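PDB 5MQR: beta-L-arabinobiosidase from Bacteroides thetaiotaomicron, which probably hydrolyses glycosidic bonds in plant pectin, as a beta-L-arabinobiosidase of a gut bacterium, and may also have sialidase activity. Local coordinates for residues K143-I148 with V171-K176; A945-A950 with G995-E1000; L471-D476 with V607-T612. All blocks are in the same frame, centred on the assembly; numbering follows the deposited sequence.

Contact 1: K143-I148 with V171-K176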
ATOM      1  N   LYS A 143      16.478 -45.369  36.750  1.00 49.99           N
ATOM      2  CA  LYS A 143      15.784 -46.643  36.819  1.00 50.23           C
ATOM      3  C   LYS A 143      14.377 -46.490  36.269  1.00 47.76           C
ATOM      4  O   LYS A 143      13.625 -45.632  36.732  1.00 46.53           O
ATOM      5  CB  LYS A 143      15.766 -47.210  38.246  1.00 52.12           C
ATOM      6  CG  LYS A 143      15.064 -48.566  38.302  1.00 54.28           C
ATOM      7  CD  LYS A 143      15.780 -49.603  39.147  1.00 57.21           C
ATOM      8  CE  LYS A 143      15.452 -51.004  38.644  1.00 58.72           C
ATOM      9  NZ  LYS A 143      15.698 -52.025  39.700  1.00 61.19           N
ATOM     10  N   ASP A 144      14.042 -47.327  35.281  1.00 46.77           N
ATOM     11  CA  ASP A 144      12.741 -47.287  34.583  1.00 45.62           C
ATOM     12  C   ASP A 144      12.364 -45.859  34.139  1.00 42.98           C
ATOM     13  O   ASP A 144      11.211 -45.441  34.254  1.00 41.66           O
ATOM     14  CB  ASP A 144      11.639 -47.890  35.477  1.00 46.23           C
ATOM     15  CG  ASP A 144      11.924 -49.339  35.866  1.00 47.55           C
ATOM     16  OD1 ASP A 144      12.316 -50.137  34.975  1.00 47.96           O
ATOM     17  OD2 ASP A 144      11.739 -49.670  37.060  1.00 47.33           O
ATOM     18  N   LEU A 145      13.369 -45.136  33.650  1.00 41.00           N
ATOM     19  CA  LEU A 145      13.257 -43.737  33.281  1.00 39.77           C
ATOM     20  C   LEU A 145      13.099 -43.548  31.764  1.00 38.56           C
ATOM     21  O   LEU A 145      13.854 -44.113  30.964  1.00 38.34           O
ATOM     22  CB  LEU A 145      14.497 -42.973  33.767  1.00 39.97           C
ATOM     23  CG  LEU A 145      14.509 -41.461  33.567  1.00 39.52           C
ATOM     24  CD1 LEU A 145      13.420 -40.815  34.418  1.00 39.25           C
ATOM     25  CD2 LEU A 145      15.889 -40.896  33.880  1.00 39.85           C
ATOM     26  N   ILE A 146      12.122 -42.723  31.394  1.00 37.22           N
ATOM     27  CA  ILE A 146      11.869 -42.358  30.021  1.00 36.01           C
ATOM     28  C   ILE A 146      12.613 -41.039  29.725  1.00 34.93           C
ATOM     29  O   ILE A 146      12.655 -40.136  30.562  1.00 34.22           O
ATOM     30  CB  ILE A 146      10.343 -42.198  29.792  1.00 36.44           C
ATOM     31  CG1 ILE A 146       9.601 -43.541  30.013  1.00 37.40           C
ATOM     32  CG2 ILE A 146      10.031 -41.570  28.427  1.00 35.84           C
ATOM     33  CD1 ILE A 146      10.037 -44.693  29.121  1.00 38.08           C
ATOM     34  N   ALA A 147      13.182 -40.934  28.528  1.00 34.03           N
ATOM     35  CA  ALA A 147      13.924 -39.737  28.125  1.00 33.59           C
ATOM     36  C   ALA A 147      13.011 -38.548  27.890  1.00 32.44           C
ATOM     37  O   ALA A 147      11.794 -38.700  27.756  1.00 32.39           O
ATOM     38  CB  ALA A 147      14.726 -40.019  26.861  1.00 34.06           C
ATOM     39  N   ILE A 148      13.624 -37.373  27.818  1.00 31.61           N
ATOM     40  CA  ILE A 148      12.960 -36.140  27.458  1.00 30.79           C
ATOM     41  C   ILE A 148      13.394 -35.783  26.047  1.00 30.69           C
ATOM     42  O   ILE A 148      14.573 -35.834  25.728  1.00 30.66           O
ATOM     43  CB  ILE A 148      13.327 -34.981  28.418  1.00 30.69           C
ATOM     44  CG1 ILE A 148      12.960 -35.333  29.873  1.00 31.17           C
ATOM     45  CG2 ILE A 148      12.662 -33.667  27.995  1.00 30.07           C
ATOM     46  CD1 ILE A 148      11.488 -35.589  30.142  1.00 30.97           C
ATOM     47  N   VAL A 171      18.192 -36.434  28.834  1.00 35.49           N
ATOM     48  CA  VAL A 171      17.859 -37.098  30.101  1.00 36.51           C
ATOM     49  C   VAL A 171      17.605 -36.084  31.204  1.00 37.54           C
ATOM     50  O   VAL A 171      18.457 -35.251  31.479  1.00 38.37           O
ATOM     51  CB  VAL A 171      18.975 -38.052  30.580  1.00 37.21           C
ATOM     52  CG1 VAL A 171      18.566 -38.772  31.874  1.00 36.88           C
ATOM     53  CG2 VAL A 171      19.319 -39.073  29.494  1.00 37.37           C
ATOM     54  N   ALA A 172      16.423 -36.157  31.816  1.00 38.25           N
ATOM     55  CA  ALA A 172      16.118 -35.428  33.048  1.00 39.43           C
ATOM     56  C   ALA A 172      15.954 -36.451  34.156  1.00 41.11           C
ATOM     57  O   ALA A 172      15.057 -37.301  34.106  1.00 41.72           O
ATOM     58  CB  ALA A 172      14.847 -34.619  32.890  1.00 39.14           C
ATOM     59  N   LEU A 173      16.853 -36.393  35.131  1.00 43.07           N
ATOM     60  CA  LEU A 173      16.824 -37.291  36.287  1.00 44.18           C
ATOM     61  C   LEU A 173      15.812 -36.822  37.326  1.00 44.34           C
ATOM     62  O   LEU A 173      15.326 -37.625  38.113  1.00 44.46           O
ATOM     63  CB  LEU A 173      18.225 -37.427  36.909  1.00 44.71           C
ATOM     64  CG  LEU A 173      19.229 -38.249  36.094  1.00 44.94           C
ATOM     65  CD1 LEU A 173      20.644 -38.069  36.623  1.00 45.56           C
ATOM     66  CD2 LEU A 173      18.866 -39.720  36.111  1.00 45.53           C
ATOM     67  N   ASP A 174      15.515 -35.527  37.330  1.00 45.37           N
ATOM     68  CA  ASP A 174      14.440 -34.978  38.148  1.00 47.19           C
ATOM     69  C   ASP A 174      13.860 -33.733  37.478  1.00 47.32           C
ATOM     70  O   ASP A 174      14.316 -33.374  36.396  1.00 44.97           O
ATOM     71  CB  ASP A 174      14.935 -34.716  39.585  1.00 47.60           C
ATOM     72  CG  ASP A 174      16.182 -33.860  39.637  1.00 48.09           C
ATOM     73  OD1 ASP A 174      16.160 -32.718  39.112  1.00 45.88           O
ATOM     74  OD2 ASP A 174      17.189 -34.342  40.231  1.00 50.91           O
ATOM     75  N   LYS A 175      12.846 -33.127  38.117  1.00 50.70           N
ATOM     76  CA  LYS A 175      12.134 -31.893  37.672  1.00 53.24           C
ATOM     77  C   LYS A 175      13.044 -30.781  37.195  1.00 52.29           C
ATOM     78  O   LYS A 175      12.693 -30.043  36.284  1.00 50.87           O
ATOM     79  CB  LYS A 175      11.355 -31.227  38.846  1.00 57.90           C
ATOM     80  CG  LYS A 175      10.178 -31.946  39.502  1.00 61.96           C
ATOM     81  CD  LYS A 175       9.596 -31.091  40.642  1.00 65.30           C
ATOM     82  CE  LYS A 175       8.225 -31.588  41.123  1.00 68.79           C
ATOM     83  NZ  LYS A 175       7.108 -31.309  40.155  1.00 69.20           N
ATOM     84  N   LYS A 176      14.161 -30.623  37.915  1.00 53.29           N
ATOM     85  CA  LYS A 176      15.095 -29.487  37.798  1.00 53.52           C
ATOM     86  C   LYS A 176      16.277 -29.736  36.849  1.00 50.04           C
ATOM     87  O   LYS A 176      16.967 -28.799  36.481  1.00 48.12           O
ATOM     88  CB  LYS A 176      15.624 -29.103  39.212  1.00 57.41           C
ATOM     89  CG  LYS A 176      15.181 -27.719  39.684  1.00 61.13           C
ATOM     90  CD  LYS A 176      14.516 -27.683  41.061  1.00 64.07           C
ATOM     91  CE  LYS A 176      13.558 -26.487  41.119  1.00 65.85           C
ATOM     92  NZ  LYS A 176      13.152 -26.121  42.503  1.00 67.98           N
TER
HETATM   93  O   HOH W   1      14.460 -38.325  31.541  1.00 36.03           O

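Contact 2: A945-A950 with G995-E1000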
ATOM      1  N   ALA A 945      12.850  35.033 -23.599  1.00 25.34           N
ATOM      2  CA  ALA A 945      12.732  34.781 -22.162  1.00 24.94           C
ATOM      3  C   ALA A 945      11.836  33.579 -21.882  1.00 24.02           C
ATOM      4  O   ALA A 945      11.067  33.165 -22.754  1.00 23.91           O
ATOM      5  CB  ALA A 945      12.180  36.028 -21.462  1.00 25.13           C
ATOM      6  N   ILE A 946      11.912  33.036 -20.667  1.00 23.69           N
ATOM      7  CA  ILE A 946      11.099  31.868 -20.291  1.00 23.03           C
ATOM      8  C   ILE A 946       9.742  32.372 -19.849  1.00 23.10           C
ATOM      9  O   ILE A 946       9.646  33.225 -18.968  1.00 23.33           O
ATOM     10  CB  ILE A 946      11.754  31.033 -19.178  1.00 22.87           C
ATOM     11  CG1 ILE A 946      13.128  30.553 -19.631  1.00 23.32           C
ATOM     12  CG2 ILE A 946      10.885  29.843 -18.765  1.00 22.19           C
ATOM     13  CD1 ILE A 946      13.862  29.725 -18.611  1.00 23.36           C
ATOM     14  N   TRP A 947       8.700  31.848 -20.490  1.00 23.23           N
ATOM     15  CA  TRP A 947       7.292  32.123 -20.155  1.00 22.86           C
ATOM     16  C   TRP A 947       6.638  30.785 -19.756  1.00 22.56           C
ATOM     17  O   TRP A 947       6.552  29.869 -20.577  1.00 23.03           O
ATOM     18  CB  TRP A 947       6.551  32.707 -21.361  1.00 23.01           C
ATOM     19  CG  TRP A 947       6.786  34.156 -21.580  1.00 23.28           C
ATOM     20  CD1 TRP A 947       7.838  34.730 -22.260  1.00 23.56           C
ATOM     21  CD2 TRP A 947       5.969  35.232 -21.129  1.00 23.30           C
ATOM     22  NE1 TRP A 947       7.729  36.087 -22.236  1.00 23.66           N
ATOM     23  CE2 TRP A 947       6.586  36.431 -21.555  1.00 23.71           C
ATOM     24  CE3 TRP A 947       4.782  35.307 -20.391  1.00 23.05           C
ATOM     25  CZ2 TRP A 947       6.042  37.696 -21.277  1.00 23.73           C
ATOM     26  CZ3 TRP A 947       4.239  36.552 -20.117  1.00 23.33           C
ATOM     27  CH2 TRP A 947       4.874  37.737 -20.550  1.00 23.73           C
ATOM     28  N   PRO A 948       6.179  30.657 -18.502  1.00 21.97           N
ATOM     29  CA  PRO A 948       5.493  29.412 -18.145  1.00 21.57           C
ATOM     30  C   PRO A 948       4.325  29.043 -19.068  1.00 21.53           C
ATOM     31  O   PRO A 948       4.125  27.857 -19.326  1.00 21.34           O
ATOM     32  CB  PRO A 948       5.031  29.664 -16.695  1.00 21.71           C
ATOM     33  CG  PRO A 948       6.061  30.611 -16.151  1.00 21.85           C
ATOM     34  CD  PRO A 948       6.518  31.463 -17.320  1.00 22.04           C
ATOM     35  N   PHE A 949       3.583  30.038 -19.578  1.00 21.53           N
ATOM     36  CA  PHE A 949       2.529  29.788 -20.594  1.00 21.44           C
ATOM     37  C   PHE A 949       3.062  28.893 -21.699  1.00 21.64           C
ATOM     38  O   PHE A 949       2.435  27.891 -22.063  1.00 21.59           O
ATOM     39  CB  PHE A 949       2.070  31.115 -21.201  1.00 21.43           C
ATOM     40  CG  PHE A 949       0.872  31.015 -22.107  1.00 21.29           C
ATOM     41  CD1 PHE A 949       0.997  30.530 -23.412  1.00 21.24           C
ATOM     42  CD2 PHE A 949      -0.371  31.499 -21.686  1.00 21.01           C
ATOM     43  CE1 PHE A 949      -0.096  30.499 -24.271  1.00 21.54           C
ATOM     44  CE2 PHE A 949      -1.473  31.460 -22.540  1.00 21.32           C
ATOM     45  CZ  PHE A 949      -1.334  30.968 -23.837  1.00 21.62           C
ATOM     46  N   ALA A 950       4.240  29.263 -22.190  1.00 21.62           N
ATOM     47  CA  ALA A 950       4.927  28.539 -23.263  1.00 21.94           C
ATOM     48  C   ALA A 950       5.541  27.224 -22.811  1.00 21.63           C
ATOM     49  O   ALA A 950       5.408  26.216 -23.503  1.00 21.44           O
ATOM     50  CB  ALA A 950       6.029  29.415 -23.866  1.00 22.04           C
ATOM     51  N   GLY A 995       5.248  33.723 -11.387  1.00 23.07           N
ATOM     52  CA  GLY A 995       5.122  35.047 -11.978  1.00 23.38           C
ATOM     53  C   GLY A 995       4.881  34.974 -13.472  1.00 23.18           C
ATOM     54  O   GLY A 995       4.451  33.945 -14.002  1.00 23.02           O
ATOM     55  N   GLU A 996       5.181  36.076 -14.147  1.00 23.40           N
ATOM     56  CA  GLU A 996       4.837  36.225 -15.545  1.00 23.71           C
ATOM     57  C   GLU A 996       5.856  35.594 -16.482  1.00 23.40           C
ATOM     58  O   GLU A 996       5.499  34.785 -17.334  1.00 23.28           O
ATOM     59  CB  GLU A 996       4.608  37.697 -15.866  1.00 24.29           C
ATOM     60  CG  GLU A 996       3.453  38.298 -15.076  1.00 24.51           C
ATOM     61  CD  GLU A 996       3.255  39.764 -15.390  1.00 25.17           C
ATOM     62  OE1 GLU A 996       2.989  40.123 -16.579  1.00 24.80           O
ATOM     63  OE2 GLU A 996       3.391  40.551 -14.428  1.00 25.96           O
ATOM     64  N   TYR A 997       7.111  35.992 -16.335  1.00 23.70           N
ATOM     65  CA  TYR A 997       8.203  35.474 -17.147  1.00 24.12           C
ATOM     66  C   TYR A 997       9.530  35.754 -16.485  1.00 24.18           C
ATOM     67  O   TYR A 997       9.622  36.636 -15.629  1.00 23.79           O
ATOM     68  CB  TYR A 997       8.156  36.060 -18.571  1.00 24.98           C
ATOM     69  CG  TYR A 997       8.595  37.510 -18.781  1.00 25.46           C
ATOM     70  CD1 TYR A 997       8.068  38.565 -18.030  1.00 25.94           C
ATOM     71  CD2 TYR A 997       9.491  37.828 -19.794  1.00 26.54           C
ATOM     72  CE1 TYR A 997       8.461  39.882 -18.266  1.00 26.37           C
ATOM     73  CE2 TYR A 997       9.890  39.136 -20.041  1.00 26.82           C
ATOM     74  CZ  TYR A 997       9.380  40.163 -19.277  1.00 26.94           C
ATOM     75  OH  TYR A 997       9.781  41.463 -19.557  1.00 27.08           O
ATOM     76  N   LEU A 998      10.557  35.006 -16.882  1.00 24.76           N
ATOM     77  CA  LEU A 998      11.860  35.094 -16.215  1.00 25.22           C
ATOM     78  C   LEU A 998      13.045  34.978 -17.167  1.00 25.30           C
ATOM     79  O   LEU A 998      12.936  34.464 -18.287  1.00 25.56           O
ATOM     80  CB  LEU A 998      11.966  33.998 -15.139  1.00 25.48           C
ATOM     81  CG  LEU A 998      11.899  32.573 -15.696  1.00 26.30           C
ATOM     82  CD1 LEU A 998      13.049  31.734 -15.178  1.00 27.13           C
ATOM     83  CD2 LEU A 998      10.574  31.869 -15.433  1.00 26.46           C
ATOM     84  N   ASP A 999      14.182  35.433 -16.674  1.00 25.35           N
ATOM     85  CA  ASP A 999      15.437  35.396 -17.394  1.00 25.81           C
ATOM     86  C   ASP A 999      15.934  33.948 -17.513  1.00 25.60           C
ATOM     87  O   ASP A 999      16.011  33.230 -16.520  1.00 24.94           O
ATOM     88  CB  ASP A 999      16.459  36.271 -16.669  1.00 26.37           C
ATOM     89  CG  ASP A 999      17.735  36.434 -17.449  1.00 27.30           C
ATOM     90  OD1 ASP A 999      18.457  35.432 -17.655  1.00 27.86           O
ATOM     91  OD2 ASP A 999      18.012  37.558 -17.885  1.00 27.60           O
ATOM     92  N   GLU A1000      16.240  33.532 -18.741  1.00 25.55           N
ATOM     93  CA  GLU A1000      16.578  32.140 -19.043  1.00 25.81           C
ATOM     94  C   GLU A1000      17.929  31.684 -18.475  1.00 26.21           C
ATOM     95  O   GLU A1000      18.115  30.485 -18.193  1.00 25.79           O
ATOM     96  CB  GLU A1000      16.515  31.871 -20.566  1.00 26.28           C
ATOM     97  CG  GLU A1000      17.713  32.347 -21.409  1.00 27.26           C
ATOM     98  CD  GLU A1000      17.820  33.866 -21.627  1.00 27.86           C
ATOM     99  OE1 GLU A1000      16.861  34.625 -21.312  1.00 27.66           O
ATOM    100  OE2 GLU A1000      18.881  34.311 -22.152  1.00 29.03           O
TER
HETATM  101  O   HOH W   2       3.402  32.917 -18.159  1.00 22.68           O

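Contact 3: L471-D476 with V607-T612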
ATOM      1  N   LEU A 471     -17.915   7.482  10.162  1.00 25.55           N
ATOM      2  CA  LEU A 471     -18.010   6.097   9.741  1.00 25.24           C
ATOM      3  C   LEU A 471     -19.437   5.583   9.795  1.00 25.79           C
ATOM      4  O   LEU A 471     -20.131   5.761  10.812  1.00 25.82           O
ATOM      5  CB  LEU A 471     -17.117   5.238  10.634  1.00 24.87           C
ATOM      6  CG  LEU A 471     -17.019   3.744  10.379  1.00 24.36           C
ATOM      7  CD1 LEU A 471     -16.431   3.460   9.011  1.00 24.43           C
ATOM      8  CD2 LEU A 471     -16.153   3.099  11.441  1.00 24.22           C
ATOM      9  N   LYS A 472     -19.871   4.943   8.709  1.00 25.90           N
ATOM     10  CA  LYS A 472     -21.065   4.090   8.733  1.00 27.14           C
ATOM     11  C   LYS A 472     -20.634   2.666   8.541  1.00 25.34           C
ATOM     12  O   LYS A 472     -19.787   2.394   7.732  1.00 24.54           O
ATOM     13  CB  LYS A 472     -22.109   4.449   7.671  1.00 29.43           C
ATOM     14  CG  LYS A 472     -22.438   5.927   7.631  1.00 33.01           C
ATOM     15  CD  LYS A 472     -23.854   6.208   7.096  1.00 36.44           C
ATOM     16  CE  LYS A 472     -24.202   7.702   7.142  1.00 37.85           C
ATOM     17  NZ  LYS A 472     -23.627   8.398   5.950  1.00 39.50           N
ATOM     18  N   VAL A 473     -21.224   1.781   9.330  1.00 25.33           N
ATOM     19  CA  VAL A 473     -20.968   0.353   9.328  1.00 24.78           C
ATOM     20  C   VAL A 473     -22.321  -0.316   9.264  1.00 25.40           C
ATOM     21  O   VAL A 473     -23.154  -0.057  10.113  1.00 26.45           O
ATOM     22  CB  VAL A 473     -20.255  -0.080  10.629  1.00 24.54           C
ATOM     23  CG1 VAL A 473     -20.048  -1.598  10.664  1.00 24.86           C
ATOM     24  CG2 VAL A 473     -18.923   0.646  10.742  1.00 23.93           C
ATOM     25  N   SER A 474     -22.567  -1.156   8.271  1.00 24.99           N
ATOM     26  CA  SER A 474     -23.793  -1.923   8.278  1.00 25.98           C
ATOM     27  C   SER A 474     -23.540  -3.389   8.009  1.00 25.65           C
ATOM     28  O   SER A 474     -22.538  -3.765   7.408  1.00 25.00           O
ATOM     29  CB  SER A 474     -24.803  -1.355   7.292  1.00 26.54           C
ATOM     30  OG  SER A 474     -24.290  -1.465   5.995  1.00 27.83           O
ATOM     31  N   PHE A 475     -24.447  -4.214   8.504  1.00 26.01           N
ATOM     32  CA  PHE A 475     -24.338  -5.652   8.351  1.00 26.24           C
ATOM     33  C   PHE A 475     -25.631  -6.283   8.791  1.00 26.79           C
ATOM     34  O   PHE A 475     -26.390  -5.680   9.549  1.00 27.10           O
ATOM     35  CB  PHE A 475     -23.147  -6.238   9.158  1.00 26.18           C
ATOM     36  CG  PHE A 475     -23.157  -5.885  10.625  1.00 26.29           C
ATOM     37  CD1 PHE A 475     -23.815  -6.696  11.544  1.00 26.26           C
ATOM     38  CD2 PHE A 475     -22.505  -4.747  11.089  1.00 26.02           C
ATOM     39  CE1 PHE A 475     -23.841  -6.370  12.882  1.00 26.32           C
ATOM     40  CE2 PHE A 475     -22.528  -4.423  12.441  1.00 25.83           C
ATOM     41  CZ  PHE A 475     -23.199  -5.231  13.332  1.00 25.99           C
ATOM     42  N   ASP A 476     -25.880  -7.488   8.289  1.00 27.32           N
ATOM     43  CA  ASP A 476     -26.983  -8.318   8.755  1.00 28.11           C
ATOM     44  C   ASP A 476     -26.470  -9.253   9.834  1.00 27.81           C
ATOM     45  O   ASP A 476     -25.381  -9.788   9.724  1.00 28.39           O
ATOM     46  CB  ASP A 476     -27.595  -9.104   7.603  1.00 28.68           C
ATOM     47  CG  ASP A 476     -28.231  -8.211   6.581  1.00 29.37           C
ATOM     48  OD1 ASP A 476     -29.089  -7.396   6.966  1.00 30.37           O
ATOM     49  OD2 ASP A 476     -27.877  -8.302   5.392  1.00 29.67           O
ATOM     50  N   VAL A 607     -21.355  -7.136   5.010  1.00 24.92           N
ATOM     51  CA  VAL A 607     -20.698  -6.176   5.846  1.00 25.25           C
ATOM     52  C   VAL A 607     -20.249  -5.045   4.921  1.00 25.83           C
ATOM     53  O   VAL A 607     -19.474  -5.293   4.000  1.00 25.86           O
ATOM     54  CB  VAL A 607     -19.491  -6.809   6.558  1.00 24.97           C
ATOM     55  CG1 VAL A 607     -18.769  -5.764   7.388  1.00 24.75           C
ATOM     56  CG2 VAL A 607     -19.935  -7.981   7.416  1.00 25.23           C
ATOM     57  N   LYS A 608     -20.754  -3.828   5.160  1.00 27.21           N
ATOM     58  CA  LYS A 608     -20.333  -2.602   4.457  1.00 27.84           C
ATOM     59  C   LYS A 608     -19.852  -1.521   5.413  1.00 25.95           C
ATOM     60  O   LYS A 608     -20.468  -1.266   6.446  1.00 24.96           O
ATOM     61  CB  LYS A 608     -21.480  -1.965   3.672  1.00 30.47           C
ATOM     62  CG  LYS A 608     -22.170  -2.852   2.666  1.00 33.91           C
ATOM     63  CD  LYS A 608     -23.311  -2.062   2.009  1.00 37.53           C
ATOM     64  CE  LYS A 608     -24.411  -2.964   1.447  1.00 40.11           C
ATOM     65  NZ  LYS A 608     -23.962  -3.667   0.204  1.00 41.83           N
ATOM     66  N   THR A 609     -18.789  -0.834   5.018  1.00 24.27           N
ATOM     67  CA  THR A 609     -18.394   0.385   5.681  1.00 23.17           C
ATOM     68  C   THR A 609     -18.258   1.502   4.648  1.00 22.95           C
ATOM     69  O   THR A 609     -18.056   1.259   3.446  1.00 21.67           O
ATOM     70  CB  THR A 609     -17.124   0.216   6.546  1.00 22.25           C
ATOM     71  OG1 THR A 609     -15.967   0.045   5.727  1.00 20.88           O
ATOM     72  CG2 THR A 609     -17.262  -0.989   7.484  1.00 22.47           C
ATOM     73  N   SER A 610     -18.414   2.732   5.134  1.00 23.08           N
ATOM     74  CA  SER A 610     -18.145   3.924   4.326  1.00 23.08           C
ATOM     75  C   SER A 610     -17.837   5.086   5.244  1.00 23.04           C
ATOM     76  O   SER A 610     -18.150   5.059   6.455  1.00 22.82           O
ATOM     77  CB  SER A 610     -19.343   4.263   3.434  1.00 23.03           C
ATOM     78  OG  SER A 610     -20.457   4.580   4.230  1.00 23.80           O
ATOM     79  N   SER A 611     -17.220   6.098   4.648  1.00 22.35           N
ATOM     80  CA  SER A 611     -16.879   7.318   5.325  1.00 22.30           C
ATOM     81  C   SER A 611     -17.213   8.537   4.473  1.00 22.32           C
ATOM     82  O   SER A 611     -16.970   8.542   3.267  1.00 21.30           O
ATOM     83  CB  SER A 611     -15.382   7.344   5.640  1.00 21.80           C
ATOM     84  OG  SER A 611     -15.078   8.543   6.351  1.00 21.33           O
ATOM     85  N   THR A 612     -17.744   9.567   5.126  1.00 22.84           N
ATOM     86  CA  THR A 612     -17.940  10.883   4.504  1.00 24.02           C
ATOM     87  C   THR A 612     -16.751  11.836   4.749  1.00 24.21           C
ATOM     88  O   THR A 612     -16.874  13.024   4.464  1.00 24.67           O
ATOM     89  CB  THR A 612     -19.254  11.548   4.979  1.00 24.43           C
ATOM     90  OG1 THR A 612     -19.291  11.553   6.407  1.00 24.51           O
ATOM     91  CG2 THR A 612     -20.483  10.794   4.420  1.00 24.49           C
TER
HETATM   92  O   HOH W   3     -20.609   7.180   4.887  1.00 33.80           O

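Contact 1: K143-I148 with V171-K176
Leu-145 and Ile-148 meet Val-171, Ala-172 and Leu-173 in a small, largely apolar contact between two loops of the N-terminal beta-propeller, one leading into strand 148-157, the other leaving strand 163-170. No direct hydrogen bond joins the segments. With CG anti to the backbone N (chi1 -175°), the Leu-145 side chain is directed at the 171-173 backbone, and its CD2 branch does most of the touching. Leu-145 CD2 lies 4.0 Å from Val-171 CG1, 3.9 Å from Leu-173 CD2 and 3.7 Å from the carbonyl O of Ala-172; the side chains of Leu-145 and Leu-173 cross at about a right angle. Farther along, CG1 of Ile-148 packs on the CB methyl of Ala-172 at 3.6 Å. Polar backbone atoms are linked through one water, which donates to Ile-146 O at 2.7 Å and accepts from Ala-172 N at 2.9 Å. Just past the contact, Asp-174 closes an Asx turn by accepting from Lys-176 N, and is salt-bridged to Arg-137. Backbone bonding of Ile-148 with Gly-170 begins the pairing of strands 148-157 and 163-170, the first two of a four-stranded antiparallel sheet, the blade unit of a beta-propeller.

Contact 2: A945-A950 with G995-E1000
Two backbone hydrogen bonds pair Ile-946 with Leu-998 as a single antiparallel bridge: Ile-946 N gives to Leu-998 O at 3.0 Å, and Leu-998 N to Ile-946 O at 2.9 Å. A water extends the polar link, accepting from Phe-949 N at 3.2 Å and donating to Glu-996 O. Beside the bridge, Tyr-997 CB sits 3.5 Å from the centroid of the Trp-947 five-membered ring, a CH-pi contact over the indole face. With Tyr-997 CG between the backbone N and the carbonyl carbon (chi1 75°), the phenol follows, near parallel to the indole six-membered ring (planes at 19°) but displaced, Trp-947 CZ2 over the rim of its face. At the phenol's edge, Ala-945 CB lies 3.6 Å from Tyr-997 CD2. Trp-947 NE1 bonds to Glu-941 O, and Tyr-997 OH to Glu-941 OE1 and Cys-940 N, which limits how the rings can turn. With an alanine at Trp-947, the CB and ring of Tyr-997 would probably lose their cover, and Glu-941 O its indole donor. Ile-946 CB packs on Leu-998 CG at 3.8 Å, and Ile-946 CD1 reaches Glu-1000 CA at 3.7 Å. Trp-947 is the N-cap residue of helix 948-964, while Pro-948 touches Tyr-982 and Leu-998 touches Ser-985, both of helix 972-985.

Contact 3: L471-D476 with V607-T612
Lys-472 with Ser-610 and Ser-474 with Lys-608 form the hydrogen-bonded pairs of two antiparallel strands, each pair closed by two backbone bonds. Lys-472 N gives to Ser-610 O at 2.8 Å and Ser-610 N returns to Lys-472 O at 3.0 Å; Ser-474 N and Lys-608 O, also 2.8 Å apart, are matched by Lys-608 N to Ser-474 O. Weaker CA-H...O contacts fill the intervals, such as Thr-609 CA to Lys-472 O at 3.2 Å, so these carbonyls each receive an N-H and a C-H.

The axes of 471-476 and 607-610 approach to 4.7 Å, their N-to-C directions 170° apart. Here strand 600-610 joins strand 470-479 in an antiparallel sheet; strand 530-537 flanks 470-479 on its other edge, where Val-473 makes backbone hydrogen bonds with Ala-534. The arrangement is consistent with a beta-sandwich, as in many carbohydrate-binding modules, because strands 460-468 and 564-570 of another sheet pack against the face bearing Val-473 and Thr-609.

Apolar contacts lie on that face. Val-473 and Thr-609 run alongside each other in the same direction, their CG2 methyls 4.0 Å apart, and both rest on Ile-567. Thr-609 turns this methyl anti to the carbonyl carbon, and its OG1 is hydrogen-bonded to His-414 and Ala-415. Leu-471 CD1 lies 4.1 Å from Thr-609 CB. At the far end, Phe-475 CB meets Val-607 CG2, and the phenyl ring makes an edge-to-face pair with Phe-569.

Polar side chains occupy the opposite face. Ser-474 OG lies against the CB of Lys-608, whose NZ forms a salt bridge with Asp-416. A water 2.7 Å from Ser-610 OG also accepts a weak hydrogen bond from Lys-472 NZ.

Overall arrangement
The three contacts follow one another along the chain in the order 1, 3, 2, and none touches another. Contact 1 lies in the N-terminal propeller and contact 2 in the MGH1-like glycoside hydrolase domain, on opposite sides of the chain's centre, their own centres 89 Å apart. Contact 3 lies between these extremes in sequence and closest to the chain's centre, about 22 Å away; its centre is 59 Å from that of contact 1 and 51 Å from that of contact 2. Bound buffer molecules (EPE) lie about 6 Å from the side chain of Glu-996 in contact 2 and about 8 Å from that of Val-607 in contact 3.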